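Local coordinates for protein-arginine-phosphatase (Geobacillus stearothermophilus, PDB 4PIC) that removes the phosphate group from phosphoarginine residues in proteins, probably counteracting the arginine kinase McsB, and shows almost no activity towards phosphotyrosine peptides, at residues R4-C9 and S66-E71; A20-N25 and K57-A62; P29-K34 and E142-E147; H78-T83 and K105-G110; M89-F94 and D99-L104. All blocks are in the same frame, centred on the assembly; numbering follows the deposited sequence.

Contact 1: R4-C9 and S66-E71; sequences RILFVC and SQLKKE
Leu68 carries the apolar contact by spreading its two methyls over Leu6 and Val8, two residues apart on strand 3-9 and both pointing toward it. CD1 of Leu68 meets CD2 of Leu6 at 3.8 Å, branch end against branch end, while CD2 of Leu68 comes within 4.0 Å of CG1 of Val8, the side chains of that pair crossing at about a right angle. With CG anti to the backbone N (chi1 177°), the branch point of Leu68 is carried toward the strand, and Phe39 of the second subunit also packs on this residue.

The polar contact lies within 66-71. Gln67 NE2 donates to Leu68 O at 2.9 Å, with an N-H...O angle of 166° and the acceptor close to the amide plane. NE2 also bonds Val38 O, and OE1 accepts from Ala40 N, so the amide's orientation is settled by partners at both ends.

Between the segments only methyl groups meet. The strand that ends in the nucleophile Cys9 is therefore joined to the segment leading into helix 70-75 by buried dispersion contacts, without directional bonds.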
# COMPACT_ATOMS: atom_id res chain seq x y z
N ARG A 4 8.62 -5.32 -21.40
CA ARG A 4 8.86 -4.31 -20.39
C ARG A 4 8.39 -4.84 -19.05
O ARG A 4 7.19 -4.86 -18.74
CB ARG A 4 8.20 -2.98 -20.77
CG ARG A 4 8.84 -2.33 -22.00
CD ARG A 4 8.06 -1.12 -22.51
NE ARG A 4 6.75 -1.49 -23.05
CZ ARG A 4 6.54 -1.87 -24.31
NH1 ARG A 4 7.54 -1.95 -25.17
NH2 ARG A 4 5.31 -2.19 -24.70
N ILE A 5 9.36 -5.31 -18.27
CA ILE A 5 9.08 -6.04 -17.04
C ILE A 5 9.19 -5.09 -15.85
O ILE A 5 10.23 -4.46 -15.64
CB ILE A 5 10.10 -7.16 -16.83
CG1 ILE A 5 10.16 -8.08 -18.06
CG2 ILE A 5 9.78 -7.95 -15.56
CD1 ILE A 5 8.84 -8.70 -18.45
N LEU A 6 8.10 -4.98 -15.09
CA LEU A 6 8.04 -4.13 -13.91
C LEU A 6 7.89 -4.99 -12.66
O LEU A 6 6.88 -5.67 -12.48
CB LEU A 6 6.83 -3.19 -14.04
CG LEU A 6 6.64 -2.24 -12.86
CD1 LEU A 6 7.78 -1.24 -12.79
CD2 LEU A 6 5.30 -1.53 -12.95
N PHE A 7 8.90 -4.97 -11.80
CA PHE A 7 8.82 -5.71 -10.54
C PHE A 7 8.31 -4.80 -9.44
O PHE A 7 8.71 -3.65 -9.37
CB PHE A 7 10.18 -6.26 -10.12
CG PHE A 7 10.72 -7.33 -11.03
CD1 PHE A 7 10.13 -8.59 -11.07
CD2 PHE A 7 11.84 -7.10 -11.81
CE1 PHE A 7 10.64 -9.59 -11.89
CE2 PHE A 7 12.36 -8.10 -12.62
CZ PHE A 7 11.76 -9.34 -12.66
N VAL A 8 7.44 -5.32 -8.58
CA VAL A 8 6.78 -4.48 -7.58
C VAL A 8 6.77 -5.10 -6.17
O VAL A 8 6.41 -6.26 -6.00
CB VAL A 8 5.32 -4.19 -8.00
CG1 VAL A 8 4.64 -3.30 -6.94
CG2 VAL A 8 5.27 -3.51 -9.36
N CYS A 9 7.18 -4.31 -5.17
CA CYS A 9 6.94 -4.65 -3.76
C CYS A 9 6.37 -3.41 -3.09
O CYS A 9 5.74 -2.61 -3.77
CB CYS A 9 8.19 -5.18 -3.05
SG CYS A 9 9.64 -4.10 -3.00
N SER A 66 11.25 4.11 -6.43
CA SER A 66 10.21 4.84 -7.13
C SER A 66 8.85 4.42 -6.60
O SER A 66 8.61 3.23 -6.38
CB SER A 66 10.23 4.54 -8.63
OG SER A 66 11.53 4.68 -9.18
N GLN A 67 7.96 5.39 -6.40
CA GLN A 67 6.56 5.09 -6.14
C GLN A 67 5.88 4.61 -7.42
O GLN A 67 5.97 5.26 -8.46
CB GLN A 67 5.85 6.34 -5.60
CG GLN A 67 4.33 6.24 -5.55
CD GLN A 67 3.83 5.16 -4.61
OE1 GLN A 67 4.24 5.11 -3.44
NE2 GLN A 67 2.95 4.30 -5.11
N LEU A 68 5.20 3.48 -7.33
CA LEU A 68 4.41 2.93 -8.43
C LEU A 68 3.29 3.88 -8.83
O LEU A 68 2.46 4.26 -8.01
CB LEU A 68 3.83 1.58 -8.03
CG LEU A 68 2.92 0.92 -9.06
CD1 LEU A 68 3.69 0.63 -10.34
CD2 LEU A 68 2.32 -0.37 -8.50
N LYS A 69 3.28 4.24 -10.11
CA LYS A 69 2.27 5.14 -10.65
C LYS A 69 1.66 4.58 -11.92
O LYS A 69 2.20 3.64 -12.51
CB LYS A 69 2.88 6.52 -10.90
CG LYS A 69 3.33 7.23 -9.63
CD LYS A 69 3.47 8.73 -9.85
CE LYS A 69 3.48 9.48 -8.53
NZ LYS A 69 4.63 9.10 -7.67
N LYS A 70 0.55 5.18 -12.34
CA LYS A 70 -0.14 4.82 -13.58
C LYS A 70 0.83 4.68 -14.75
O LYS A 70 0.72 3.76 -15.56
CB LYS A 70 -1.20 5.89 -13.87
CG LYS A 70 -1.86 5.80 -15.23
CD LYS A 70 -2.70 4.55 -15.35
CE LYS A 70 -3.53 4.59 -16.63
NZ LYS A 70 -4.11 3.26 -16.96
N GLU A 71 1.80 5.59 -14.82
CA GLU A 71 2.76 5.61 -15.90
C GLU A 71 3.59 4.32 -15.97
O GLU A 71 3.91 3.85 -17.06
CB GLU A 71 3.67 6.83 -15.77
CG GLU A 71 2.98 8.17 -16.08
CD GLU A 71 1.80 8.49 -15.17
OE1 GLU A 71 1.90 8.31 -13.93
OE2 GLU A 71 0.74 8.93 -15.69

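Contact 2: A20-N25 and K57-A62; sequences AALLEN and KGIEAA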
# COMPACT_ATOMS: atom_id res chain seq x y z
N ALA A 20 14.85 -6.81 -10.05
CA ALA A 20 15.22 -5.99 -11.20
C ALA A 20 16.71 -6.12 -11.49
O ALA A 20 17.09 -6.25 -12.65
CB ALA A 20 14.84 -4.52 -10.97
N ALA A 21 17.54 -6.10 -10.46
CA ALA A 21 18.98 -6.20 -10.67
C ALA A 21 19.38 -7.54 -11.26
O ALA A 21 20.24 -7.60 -12.14
CB ALA A 21 19.74 -5.94 -9.38
N LEU A 22 18.76 -8.62 -10.77
CA LEU A 22 19.08 -9.95 -11.28
C LEU A 22 18.70 -10.07 -12.74
O LEU A 22 19.45 -10.65 -13.53
CB LEU A 22 18.38 -11.02 -10.45
CG LEU A 22 18.98 -11.22 -9.06
CD1 LEU A 22 17.99 -11.97 -8.19
CD2 LEU A 22 20.29 -11.99 -9.18
N LEU A 23 17.55 -9.53 -13.13
CA LEU A 23 17.13 -9.66 -14.52
C LEU A 23 17.97 -8.77 -15.41
O LEU A 23 18.42 -9.20 -16.48
CB LEU A 23 15.63 -9.35 -14.67
CG LEU A 23 15.07 -9.43 -16.10
CD1 LEU A 23 15.35 -10.80 -16.72
CD2 LEU A 23 13.57 -9.11 -16.10
N GLU A 24 18.22 -7.54 -14.97
CA GLU A 24 18.98 -6.58 -15.76
C GLU A 24 20.40 -7.07 -15.99
O GLU A 24 20.97 -6.87 -17.07
CB GLU A 24 18.98 -5.20 -15.07
CG GLU A 24 19.80 -4.12 -15.77
CD GLU A 24 19.21 -3.67 -17.09
OE1 GLU A 24 18.04 -4.02 -17.40
OE2 GLU A 24 19.91 -2.95 -17.84
N ASN A 25 20.95 -7.76 -15.00
CA ASN A 25 22.31 -8.29 -15.13
C ASN A 25 22.46 -9.25 -16.30
O ASN A 25 23.56 -9.40 -16.84
CB ASN A 25 22.76 -8.99 -13.84
CG ASN A 25 24.26 -9.11 -13.74
OD1 ASN A 25 24.99 -8.14 -13.97
ND2 ASN A 25 24.74 -10.29 -13.39
N LYS A 57 26.91 -11.91 -5.75
CA LYS A 57 26.72 -12.48 -7.08
C LYS A 57 27.27 -11.59 -8.19
O LYS A 57 26.95 -11.77 -9.37
CB LYS A 57 25.24 -12.79 -7.31
CG LYS A 57 24.70 -13.87 -6.38
CD LYS A 57 25.64 -15.08 -6.36
CE LYS A 57 25.08 -16.24 -5.56
NZ LYS A 57 23.99 -16.93 -6.28
N GLY A 58 28.11 -10.63 -7.81
CA GLY A 58 28.80 -9.76 -8.75
C GLY A 58 28.01 -8.57 -9.25
O GLY A 58 28.40 -7.92 -10.22
N ILE A 59 26.90 -8.26 -8.59
CA ILE A 59 26.02 -7.20 -9.07
C ILE A 59 26.16 -5.98 -8.17
O ILE A 59 26.03 -6.08 -6.95
CB ILE A 59 24.57 -7.70 -9.11
CG1 ILE A 59 24.44 -8.81 -10.15
CG2 ILE A 59 23.62 -6.55 -9.42
CD1 ILE A 59 23.10 -9.54 -10.10
N GLU A 60 26.48 -4.84 -8.77
CA GLU A 60 26.63 -3.58 -8.04
C GLU A 60 25.95 -2.51 -8.86
O GLU A 60 26.60 -1.62 -9.42
CB GLU A 60 28.11 -3.23 -7.84
CG GLU A 60 28.91 -4.24 -7.03
CD GLU A 60 30.40 -3.92 -6.98
OE1 GLU A 60 31.09 -4.15 -8.00
OE2 GLU A 60 30.87 -3.42 -5.94
N ALA A 61 24.63 -2.59 -8.93
CA ALA A 61 23.86 -1.72 -9.79
C ALA A 61 23.33 -0.52 -9.03
O ALA A 61 23.12 -0.58 -7.82
CB ALA A 61 22.73 -2.49 -10.41
N ALA A 62 23.14 0.59 -9.74
CA ALA A 62 22.50 1.76 -9.17
C ALA A 62 21.01 1.48 -9.04
O ALA A 62 20.37 0.99 -9.98
CB ALA A 62 22.74 2.98 -10.06
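The backbones of helical 20-25 and irregular 57-62 approach most closely at Ala21 and Ala61, whose CA atoms lie 6.7 Å apart, and again at Asn25 and Ile59, with CA atoms 7.2 Å apart. Ile59 carries the contact: its short branch meets Ala21, and its long branch is shared by Leu22 and Asn25. CG2 faces the CB of Ala21 at 3.9 Å; it is carried there because it stands anti to the backbone N, whereas CG1 lies beside that N (chi1 -65°). CD1, at the end of the longer branch, reaches CD2 of Leu22 at 3.8 Å, the two side chains crossing at about a right angle. Asn25 crosses the same branch at a slant, its ND2 3.6 Å from CG1 of Ile59, a van der Waals approach of amide to methylene. A glycine in place of Ile59 would probably leave Ala21, Leu22 and Asn25 without their partner in the loop and open a gap there. Gly58, at positive phi, is the C-prime residue of a Schellman motif ending helix 48-56, in which Ile59 N bonds Leu54 O; this turn delivers Ile59 to helix 15-25. Leu54 touches both Ala21 and Ile59, Leu22 continues onto Leu133 and Ile137 of helix 123-150, and on another side of helix 15-25 Leu23 packs against strands 3-9 and 31-37.

Contact 3: P29-K34 and E142-E147; sequences PGVEVK and EKLQTE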
# COMPACT_ATOMS: atom_id res chain seq x y z
N PRO A 29 18.50 -9.32 -24.77
CA PRO A 29 18.01 -8.48 -25.87
C PRO A 29 16.49 -8.39 -25.86
O PRO A 29 15.82 -9.39 -25.60
CB PRO A 29 18.49 -9.25 -27.12
CG PRO A 29 19.68 -10.00 -26.66
CD PRO A 29 19.41 -10.39 -25.23
N GLY A 30 15.94 -7.21 -26.13
CA GLY A 30 14.50 -7.07 -26.23
C GLY A 30 13.77 -7.04 -24.90
O GLY A 30 12.54 -7.12 -24.87
N VAL A 31 14.52 -6.93 -23.80
CA VAL A 31 13.92 -6.90 -22.47
C VAL A 31 14.37 -5.66 -21.71
O VAL A 31 15.57 -5.43 -21.55
CB VAL A 31 14.29 -8.17 -21.66
CG1 VAL A 31 13.75 -8.08 -20.21
CG2 VAL A 31 13.78 -9.43 -22.36
N GLU A 32 13.40 -4.86 -21.26
CA GLU A 32 13.67 -3.72 -20.39
C GLU A 32 13.07 -4.01 -19.01
O GLU A 32 12.05 -4.70 -18.91
CB GLU A 32 13.07 -2.44 -20.97
CG GLU A 32 13.64 -2.06 -22.34
CD GLU A 32 12.91 -0.89 -22.98
OE1 GLU A 32 12.51 0.03 -22.24
OE2 GLU A 32 12.72 -0.90 -24.21
N VAL A 33 13.73 -3.49 -17.98
CA VAL A 33 13.39 -3.81 -16.60
C VAL A 33 13.26 -2.53 -15.77
O VAL A 33 14.11 -1.64 -15.87
CB VAL A 33 14.49 -4.67 -15.96
CG1 VAL A 33 14.03 -5.20 -14.60
CG2 VAL A 33 14.88 -5.82 -16.90
N LYS A 34 12.21 -2.45 -14.96
CA LYS A 34 12.06 -1.39 -13.97
C LYS A 34 11.51 -2.00 -12.70
O LYS A 34 11.05 -3.15 -12.70
CB LYS A 34 11.09 -0.30 -14.46
CG LYS A 34 11.57 0.55 -15.63
CD LYS A 34 10.49 1.55 -16.06
CE LYS A 34 10.92 2.41 -17.25
NZ LYS A 34 11.83 3.52 -16.87
N GLU A 142 14.43 -17.76 -19.57
CA GLU A 142 14.19 -18.86 -20.50
C GLU A 142 12.83 -18.76 -21.16
O GLU A 142 12.70 -19.01 -22.37
CB GLU A 142 14.33 -20.20 -19.77
CG GLU A 142 15.73 -20.48 -19.27
CD GLU A 142 15.83 -21.83 -18.58
OE1 GLU A 142 14.87 -22.21 -17.87
OE2 GLU A 142 16.87 -22.50 -18.74
N LYS A 143 11.82 -18.40 -20.39
CA LYS A 143 10.46 -18.26 -20.90
C LYS A 143 10.39 -17.16 -21.97
O LYS A 143 9.85 -17.38 -23.05
CB LYS A 143 9.48 -17.97 -19.76
CG LYS A 143 8.03 -17.85 -20.19
CD LYS A 143 7.14 -17.47 -19.00
CE LYS A 143 5.71 -17.17 -19.44
NZ LYS A 143 4.94 -18.39 -19.78
N LEU A 144 10.95 -16.00 -21.68
CA LEU A 144 10.88 -14.88 -22.63
C LEU A 144 11.67 -15.18 -23.90
O LEU A 144 11.18 -14.96 -25.01
CB LEU A 144 11.40 -13.59 -22.00
CG LEU A 144 10.74 -13.10 -20.71
CD1 LEU A 144 11.29 -11.74 -20.30
CD2 LEU A 144 9.24 -13.03 -20.86
N GLN A 145 12.88 -15.70 -23.74
CA GLN A 145 13.72 -15.99 -24.90
C GLN A 145 13.16 -17.12 -25.76
O GLN A 145 13.31 -17.11 -26.99
CB GLN A 145 15.15 -16.28 -24.48
CG GLN A 145 15.84 -15.06 -23.88
CD GLN A 145 17.35 -15.21 -23.81
OE1 GLN A 145 17.85 -16.24 -23.37
NE2 GLN A 145 18.07 -14.18 -24.24
N THR A 146 12.54 -18.10 -25.13
CA THR A 146 11.87 -19.16 -25.89
C THR A 146 10.76 -18.58 -26.77
O THR A 146 10.61 -18.96 -27.94
CB THR A 146 11.29 -20.25 -24.97
OG1 THR A 146 12.35 -20.93 -24.28
CG2 THR A 146 10.46 -21.26 -25.78
N GLU A 147 9.98 -17.65 -26.21
CA GLU A 147 8.92 -17.00 -26.97
C GLU A 147 9.50 -16.17 -28.11
O GLU A 147 9.02 -16.23 -29.24
CB GLU A 147 8.07 -16.11 -26.06
CG GLU A 147 6.82 -15.54 -26.73
CD GLU A 147 7.10 -14.32 -27.61
OE1 GLU A 147 6.38 -14.14 -28.62
OE2 GLU A 147 8.03 -13.54 -27.29
O HOH W 1 16.44 -12.03 -25.21
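Val31 and Leu144 meet through single methyls, CG2 of Val31 lying 4.0 Å from CD1 of Leu144, and the two side chains cross at about a right angle. Beside them, the ring of Pro29 brings its CD to 4.1 Å from NE2 of Gln145, a loose van der Waals approach. The polar link is indirect: a water donates to Pro29 O at 2.7 Å and accepts from Gln145 NE2 at 2.9 Å. Gln145 reaches it with a chain extended beyond CG (chi2 -164°). This joins the start of strand 31-37, an outermost strand of the four-stranded parallel sheet of the low molecular weight phosphatase fold, to the long C-terminal helix 123-150. Further out, Gln148 NE2 bonds Pro29 O directly, giving that carbonyl a second donor. Tyr3 of the adjacent strand touches both Val31 and Leu144, and its OH is hydrogen-bonded to Glu147 OE2. Within the helix, Thr146 OG1 donates to Glu142 O at 2.7 Å, on the opposite face of that carbonyl from Thr146 N.

Contact 4: H78-T83 and K105-G110; sequences HVLAMT and KQFVSG
The rings of His78 and Phe107 meet obliquely, with planes at 63° and centroids 5.1 Å apart, a geometry that is neither a stack nor edge-to-face. The approach is made by the far end of the phenyl ring: CZ of Phe107 lies 3.4 Å from CD2 of His78. Leu80 takes the root of the same side chain, its CD2 sitting 3.9 Å from CB of Phe107 and obliquely placed to the ring. Phe107 can span both because its CG is anti to the backbone N (chi1 -175°), which extends the ring from helix 104-109 toward strand 78-81. The contact thus lays a short helix against one of the two inner strands of the parallel sheet, with Leu140 of helix 123-150 also touching Phe107. Replacing Phe107 by a serine would probably leave His78 and Leu80 without their partner across the contact and Lys143 without the ring that receives its cation-pi contact. At the other end a water bridges the elements, donating to Met82 O at 3.2 Å and accepting from Lys105 N at 3.1 Å. Lys105 O in turn takes Ser109 N and Ser109 OG from opposite faces of its plane, OG at 2.6 Å and well above that plane.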
# COMPACT_ATOMS: atom_id res chain seq x y z
N HIS A 78 4.44 -6.58 -18.57
CA HIS A 78 4.17 -7.52 -17.48
C HIS A 78 4.52 -6.87 -16.16
O HIS A 78 5.63 -6.35 -16.00
CB HIS A 78 5.03 -8.79 -17.62
CG HIS A 78 4.84 -9.51 -18.91
ND1 HIS A 78 5.28 -9.00 -20.11
CD2 HIS A 78 4.27 -10.70 -19.19
CE1 HIS A 78 4.98 -9.84 -21.08
NE2 HIS A 78 4.37 -10.89 -20.55
N VAL A 79 3.57 -6.90 -15.23
CA VAL A 79 3.80 -6.40 -13.89
C VAL A 79 3.93 -7.62 -13.00
O VAL A 79 2.98 -8.40 -12.86
CB VAL A 79 2.64 -5.52 -13.41
CG1 VAL A 79 2.94 -4.98 -12.00
CG2 VAL A 79 2.42 -4.37 -14.40
N LEU A 80 5.12 -7.81 -12.45
CA LEU A 80 5.43 -9.02 -11.71
C LEU A 80 5.62 -8.67 -10.24
O LEU A 80 6.64 -8.09 -9.83
CB LEU A 80 6.67 -9.72 -12.29
CG LEU A 80 6.51 -10.14 -13.76
CD1 LEU A 80 7.77 -10.85 -14.29
CD2 LEU A 80 5.29 -11.03 -13.92
N ALA A 81 4.61 -9.02 -9.46
CA ALA A 81 4.57 -8.70 -8.05
C ALA A 81 5.39 -9.70 -7.23
O ALA A 81 5.48 -10.88 -7.58
CB ALA A 81 3.12 -8.67 -7.55
N MSE A 82 5.94 -9.25 -6.12
CA MSE A 82 6.72 -10.14 -5.26
C MSE A 82 5.83 -11.12 -4.50
O MSE A 82 6.26 -12.22 -4.17
CB MSE A 82 7.60 -9.34 -4.29
CG MSE A 82 8.68 -8.47 -4.97
SE MSE A 82 10.04 -9.43 -5.97
CE MSE A 82 9.13 -9.62 -7.66
N THR A 83 4.60 -10.70 -4.21
CA THR A 83 3.68 -11.51 -3.40
C THR A 83 2.27 -11.39 -3.96
O THR A 83 1.98 -10.45 -4.69
CB THR A 83 3.63 -11.03 -1.93
OG1 THR A 83 2.96 -9.76 -1.86
CG2 THR A 83 5.02 -10.91 -1.33
N LYS A 105 6.21 -15.73 -9.22
CA LYS A 105 6.11 -17.18 -9.10
C LYS A 105 5.04 -17.77 -10.01
O LYS A 105 5.28 -18.75 -10.71
CB LYS A 105 5.85 -17.57 -7.65
CG LYS A 105 5.70 -19.07 -7.42
CD LYS A 105 7.02 -19.79 -7.66
CE LYS A 105 6.96 -21.24 -7.18
NZ LYS A 105 8.28 -21.93 -7.29
N GLN A 106 3.84 -17.18 -10.00
CA GLN A 106 2.76 -17.71 -10.82
C GLN A 106 3.09 -17.58 -12.30
O GLN A 106 2.79 -18.48 -13.09
CB GLN A 106 1.41 -17.04 -10.48
CG GLN A 106 1.13 -15.73 -11.20
CD GLN A 106 -0.28 -15.21 -10.96
OE1 GLN A 106 -0.50 -14.33 -10.12
NE2 GLN A 106 -1.24 -15.75 -11.70
N PHE A 107 3.75 -16.49 -12.68
CA PHE A 107 4.03 -16.25 -14.09
C PHE A 107 5.02 -17.23 -14.69
O PHE A 107 4.91 -17.61 -15.87
CB PHE A 107 4.53 -14.82 -14.30
CG PHE A 107 4.73 -14.48 -15.74
CD1 PHE A 107 3.65 -14.34 -16.59
CD2 PHE A 107 6.01 -14.32 -16.25
CE1 PHE A 107 3.83 -14.03 -17.92
CE2 PHE A 107 6.20 -14.01 -17.59
CZ PHE A 107 5.11 -13.87 -18.43
N VAL A 108 6.00 -17.66 -13.90
CA VAL A 108 7.01 -18.57 -14.44
C VAL A 108 6.79 -20.04 -14.07
O VAL A 108 7.40 -20.92 -14.67
CB VAL A 108 8.44 -18.14 -14.06
CG1 VAL A 108 8.75 -16.76 -14.59
CG2 VAL A 108 8.59 -18.17 -12.56
N SER A 109 5.93 -20.32 -13.09
CA SER A 109 5.81 -21.69 -12.58
C SER A 109 4.40 -22.28 -12.63
O SER A 109 4.23 -23.50 -12.54
CB SER A 109 6.31 -21.77 -11.13
OG SER A 109 5.32 -21.32 -10.22
N GLY A 110 3.38 -21.44 -12.75
CA GLY A 110 2.01 -21.93 -12.77
C GLY A 110 1.42 -22.27 -11.41
O GLY A 110 0.23 -22.57 -11.30
O HOH W 2 6.06 -14.43 -6.46

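Contact 5: M89-F94 and D99-L104; sequences MIVERF and DKTFTL
Within the beta-alpha-beta unit formed by strand 78-81, helix 84-93 and strand 101-103, this contact packs the end of the helix on the second strand, where Ile90 and Val91 receive Thr101. The nearest CA atoms, those of Val91 and Thr101, are 7.2 Å apart. Thr101 turns its methyl to the helix: CG2 stands anti to the backbone N (chi1 -58° for OG1) and lies 3.9 Å from CG2 of Ile90. CG2 of Val91 comes within 4.0 Å of CB of Thr101, the two side chains passing in opposite senses. Thr101 OG1 is hydrogen-bonded to Ala97 O, in the connection between helix and strand, so this buried polar atom has a partner, while CG2 and CB of the threonine make the closest approaches to the helix. Val79 of the neighbouring parallel strand, the first of the unit, touches both Ile90 and Thr101. The helix ends at Arg93; Phe94, the first residue beyond it, still gives its N to Ile90 O at 2.7 Å. The ring of Phe94 has CG of Arg93 3.5 Å above one face, offset toward the rim. Elsewhere on this helix, Met89 and Arg93 pack on Phe39 of the second subunit, and Glu92 on Phe119 of that subunit.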
# COMPACT_ATOMS: atom_id res chain seq x y z
N MSE A 89 -3.20 -5.78 -4.37
CA MSE A 89 -3.22 -4.33 -4.25
C MSE A 89 -3.12 -3.63 -5.59
O MSE A 89 -3.85 -2.67 -5.86
CB MSE A 89 -2.11 -3.83 -3.33
CG MSE A 89 -2.26 -4.24 -1.87
SE MSE A 89 -0.95 -3.41 -0.72
CE MSE A 89 -1.67 -1.62 -0.77
N ILE A 90 -2.22 -4.12 -6.45
CA ILE A 90 -2.02 -3.50 -7.75
C ILE A 90 -3.29 -3.55 -8.60
O ILE A 90 -3.68 -2.55 -9.19
CB ILE A 90 -0.87 -4.18 -8.52
CG1 ILE A 90 0.44 -3.90 -7.78
CG2 ILE A 90 -0.80 -3.66 -9.95
CD1 ILE A 90 1.53 -4.87 -8.16
N VAL A 91 -3.94 -4.71 -8.61
CA VAL A 91 -5.13 -4.91 -9.43
C VAL A 91 -6.33 -4.13 -8.89
O VAL A 91 -7.15 -3.62 -9.65
CB VAL A 91 -5.46 -6.42 -9.56
CG1 VAL A 91 -6.80 -6.63 -10.23
CG2 VAL A 91 -4.35 -7.12 -10.34
N GLU A 92 -6.42 -4.00 -7.57
CA GLU A 92 -7.50 -3.22 -6.99
C GLU A 92 -7.31 -1.74 -7.29
O GLU A 92 -8.26 -1.04 -7.61
CB GLU A 92 -7.60 -3.47 -5.48
CG GLU A 92 -8.78 -2.79 -4.79
CD GLU A 92 -9.05 -3.35 -3.41
OE1 GLU A 92 -8.93 -2.59 -2.42
OE2 GLU A 92 -9.38 -4.55 -3.31
N ARG A 93 -6.06 -1.26 -7.20
CA ARG A 93 -5.75 0.15 -7.45
C ARG A 93 -5.78 0.50 -8.93
O ARG A 93 -6.24 1.58 -9.31
CB ARG A 93 -4.37 0.48 -6.86
CG ARG A 93 -3.84 1.85 -7.23
CD ARG A 93 -4.63 2.97 -6.54
NE ARG A 93 -4.04 4.27 -6.85
CZ ARG A 93 -4.28 4.96 -7.96
NH1 ARG A 93 -5.10 4.48 -8.88
NH2 ARG A 93 -3.68 6.13 -8.14
N PHE A 94 -5.27 -0.43 -9.75
CA PHE A 94 -5.21 -0.27 -11.20
C PHE A 94 -5.90 -1.45 -11.90
O PHE A 94 -5.23 -2.33 -12.44
CB PHE A 94 -3.75 -0.20 -11.67
CG PHE A 94 -2.98 0.95 -11.09
CD1 PHE A 94 -3.23 2.26 -11.50
CD2 PHE A 94 -1.98 0.72 -10.17
CE1 PHE A 94 -2.50 3.32 -10.96
CE2 PHE A 94 -1.24 1.77 -9.64
CZ PHE A 94 -1.51 3.07 -10.03
N ASP A 99 -4.98 -7.99 -16.52
CA ASP A 99 -4.60 -9.05 -17.44
C ASP A 99 -3.09 -9.25 -17.49
O ASP A 99 -2.62 -10.29 -17.95
CB ASP A 99 -5.09 -8.72 -18.84
CG ASP A 99 -4.37 -7.54 -19.43
OD1 ASP A 99 -4.60 -6.41 -18.95
OD2 ASP A 99 -3.55 -7.74 -20.35
N LYS A 100 -2.32 -8.26 -17.02
CA LYS A 100 -0.87 -8.33 -17.16
C LYS A 100 -0.14 -8.29 -15.82
O LYS A 100 1.08 -8.15 -15.79
CB LYS A 100 -0.35 -7.21 -18.06
CG LYS A 100 -0.56 -5.80 -17.53
CD LYS A 100 0.02 -4.79 -18.51
CE LYS A 100 -0.37 -3.38 -18.16
NZ LYS A 100 0.25 -2.43 -19.10
N THR A 101 -0.88 -8.44 -14.73
CA THR A 101 -0.27 -8.43 -13.40
C THR A 101 -0.30 -9.84 -12.82
O THR A 101 -1.36 -10.47 -12.78
CB THR A 101 -1.00 -7.46 -12.47
OG1 THR A 101 -0.95 -6.16 -13.06
CG2 THR A 101 -0.31 -7.39 -11.11
N PHE A 102 0.86 -10.33 -12.40
CA PHE A 102 0.97 -11.68 -11.88
C PHE A 102 1.94 -11.61 -10.73
O PHE A 102 2.72 -10.67 -10.66
CB PHE A 102 1.61 -12.62 -12.92
CG PHE A 102 1.00 -12.56 -14.30
CD1 PHE A 102 0.08 -13.51 -14.69
CD2 PHE A 102 1.39 -11.59 -15.20
CE1 PHE A 102 -0.48 -13.48 -15.96
CE2 PHE A 102 0.84 -11.55 -16.48
CZ PHE A 102 -0.10 -12.49 -16.85
N THR A 103 1.96 -12.61 -9.86
CA THR A 103 3.14 -12.79 -9.01
C THR A 103 4.24 -13.35 -9.89
O THR A 103 3.96 -14.06 -10.86
CB THR A 103 2.92 -13.74 -7.82
OG1 THR A 103 2.60 -15.06 -8.29
CG2 THR A 103 1.80 -13.22 -6.92
N LEU A 104 5.48 -13.04 -9.57
CA LEU A 104 6.59 -13.60 -10.33
C LEU A 104 6.52 -15.13 -10.36
O LEU A 104 6.70 -15.74 -11.41
CB LEU A 104 7.91 -13.12 -9.72
CG LEU A 104 9.19 -13.76 -10.22
CD1 LEU A 104 9.38 -13.56 -11.73
CD2 LEU A 104 10.37 -13.18 -9.44

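Strand 3-9 brings most of the contacts together. It pairs with strand 31-37 of contact 3 (Ile5 N to Glu32 O, 2.8 Å) and with strand 78-81 of contact 4 (Leu6 O to Leu80 N, 2.8 Å); strand 78-81 in turn pairs with strand 101-103 of contact 5 (Ala81 N to Phe102 O, 2.8 Å). Contact 2 joins the sheet where Leu23 CD2 meets Val33 CG2 at 3.6 Å. Contacts 1 and 5, centres about 11 Å apart, share one core where Val8 CG1 meets Ile90 CD1, and both touch the second subunit. Contact 1 contains the nucleophile Cys9; side chains of Ile90 and Leu80 are about 8 and 10 Å from that of Cys9, whereas contact 3 lies away from the active site.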